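Local structure of 3-hydroxyisobutyrate dehydrogenase (Salmonella typhimurium, 3G0O) at the interface of chains A and B. The protein catalyses the NAD(P)-dependent oxidation of 3-hydroxyisobutyrate, a step in valine catabolism. Numbering follows the deposited sequence. Chains: chain A/B, 3-hydroxyisobutyrate dehydrogenase.

The interface of chains A and B. Residues chain A 143, 178, 181-182, 185; chain B 196, 205, 210, 213-214.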
loop_
_atom_site.group_PDB
_atom_site.type_symbol
_atom_site.label_atom_id
_atom_site.label_comp_id
_atom_site.label_asym_id
_atom_site.label_seq_id
_atom_site.Cartn_x
_atom_site.Cartn_y
_atom_site.Cartn_z
HETATM N N MSE A 143 -3.293 -1.180 18.696
HETATM C CA MSE A 143 -1.883 -1.218 19.058
HETATM C C MSE A 143 -1.866 -0.625 20.461
HETATM O O MSE A 143 -1.774 0.588 20.652
HETATM C CB MSE A 143 -1.040 -0.406 18.063
HETATM C CG MSE A 143 -1.648 0.899 17.586
HETATM SE SE MSE A 143 -1.288 1.202 15.681
HETATM C CE MSE A 143 -3.043 0.753 15.011
ATOM N N VAL A 178 3.817 3.195 18.274
ATOM C CA VAL A 178 3.511 2.338 17.134
ATOM C C VAL A 178 2.541 3.041 16.194
ATOM O O VAL A 178 2.688 2.956 14.973
ATOM C CB VAL A 178 2.913 0.996 17.596
ATOM C CG1 VAL A 178 2.391 0.206 16.398
ATOM C CG2 VAL A 178 3.976 0.192 18.328
ATOM N N ILE A 181 4.353 5.613 14.025
ATOM C CA ILE A 181 5.048 4.996 12.905
ATOM C C ILE A 181 4.021 4.599 11.843
ATOM O O ILE A 181 4.240 4.797 10.648
ATOM C CB ILE A 181 5.851 3.770 13.371
ATOM C CG1 ILE A 181 6.888 4.214 14.406
ATOM C CG2 ILE A 181 6.530 3.105 12.182
ATOM C CD1 ILE A 181 7.676 3.089 15.021
ATOM N N HIS A 182 2.890 4.054 12.281
ATOM C CA HIS A 182 1.842 3.665 11.347
ATOM C C HIS A 182 1.367 4.857 10.509
ATOM O O HIS A 182 1.147 4.725 9.304
ATOM C CB HIS A 182 0.643 3.063 12.092
ATOM C CG HIS A 182 -0.522 2.757 11.202
ATOM N ND1 HIS A 182 -1.504 3.681 10.916
ATOM C CD2 HIS A 182 -0.819 1.656 10.471
ATOM C CE1 HIS A 182 -2.351 3.165 10.044
ATOM N NE2 HIS A 182 -1.958 1.937 9.756
ATOM N N LEU A 185 3.378 5.799 7.407
ATOM C CA LEU A 185 3.003 5.033 6.221
ATOM C C LEU A 185 1.672 5.510 5.635
ATOM O O LEU A 185 1.556 5.712 4.428
ATOM C CB LEU A 185 2.926 3.542 6.561
ATOM C CG LEU A 185 4.281 2.850 6.773
ATOM C CD1 LEU A 185 4.077 1.454 7.338
ATOM C CD2 LEU A 185 5.027 2.791 5.445
ATOM N N ALA B 196 9.869 3.561 7.345
ATOM C CA ALA B 196 9.060 3.304 8.535
ATOM C C ALA B 196 9.635 2.210 9.436
ATOM O O ALA B 196 9.617 2.335 10.660
ATOM C CB ALA B 196 7.640 2.946 8.126
ATOM N N ILE B 205 11.011 -0.582 18.591
ATOM C CA ILE B 205 9.837 -1.422 18.389
ATOM C C ILE B 205 10.265 -2.680 17.633
ATOM O O ILE B 205 10.910 -2.585 16.589
ATOM C CB ILE B 205 8.753 -0.706 17.540
ATOM C CG1 ILE B 205 8.344 0.616 18.196
ATOM C CG2 ILE B 205 7.549 -1.628 17.351
ATOM C CD1 ILE B 205 7.761 0.466 19.595
HETATM N N MSE B 210 5.948 -4.725 14.500
HETATM C CA MSE B 210 5.593 -3.600 13.648
HETATM C C MSE B 210 5.004 -4.121 12.340
HETATM O O MSE B 210 4.033 -3.566 11.820
HETATM C CB MSE B 210 6.817 -2.724 13.367
HETATM C CG MSE B 210 6.486 -1.344 12.786
HETATM SE SE MSE B 210 5.563 -0.174 14.052
HETATM C CE MSE B 210 4.044 0.371 12.971
ATOM N N VAL B 213 1.333 -5.380 12.812
ATOM C CA VAL B 213 0.409 -4.265 12.974
ATOM C C VAL B 213 0.094 -3.625 11.630
ATOM O O VAL B 213 -1.070 -3.501 11.251
ATOM C CB VAL B 213 0.992 -3.180 13.913
ATOM C CG1 VAL B 213 0.153 -1.902 13.841
ATOM C CG2 VAL B 213 1.053 -3.700 15.339
ATOM N N VAL B 214 1.132 -3.221 10.904
ATOM C CA VAL B 214 0.920 -2.580 9.617
ATOM C C VAL B 214 0.121 -3.442 8.648
ATOM O O VAL B 214 -0.820 -2.961 8.017
ATOM C CB VAL B 214 2.254 -2.193 8.942
ATOM C CG1 VAL B 214 1.988 -1.674 7.534
ATOM C CG2 VAL B 214 2.969 -1.130 9.769
#
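The CD2 side of the A:His182 imidazole is turned toward B:Val214, whose CA stays 4.7 Å from A:His182 CD2, too far to be a close contact. B:Val213 CG1 and, from the histidine's own chain, A:Met143 SE sit toward one face of the ring; A:Leu185 CD1 and B:Val214 CG1 are displaced to the other, all too far off for stacking. The closer touch is through the backbone, with A:His182 N 3.9 Å from the B:Met210 methyl CE.

That selenomethionine is the main intruder. CG leaves anti to the backbone N (chi1 -165°), then bends at chi2 (68°) and chi3 bring the tip against helix 174-202 of chain A. B:Met210 CE lies 3.5 Å from the carbonyl O of A:Val178. B:Met210 CE is also 3.8 Å from A:Ile181 CG2, while SE rests by A:Val178 CG1. The other A:Val178 branch, CG2, meets B:Ile205. A:Ile181 CG2 also reaches the B:Ala196 carbonyl O at 3.5 Å.

The patch is part of a two-fold interface, plausibly that of a dimer, packing greasy side chains beside the predicted catalytic A:Lys179; it may therefore steady the active-site helix. A:Leu185 straddles two helices: CG sits 3.6 Å from B:Ala196 CB, and CD1 meets B:Val214 CG2 at 3.7 Å. At the opposite border, the A:Met143 side chain runs roughly perpendicular to that of B:Val213, with A:Met143 SE 3.9 Å from B:Val213 CG1.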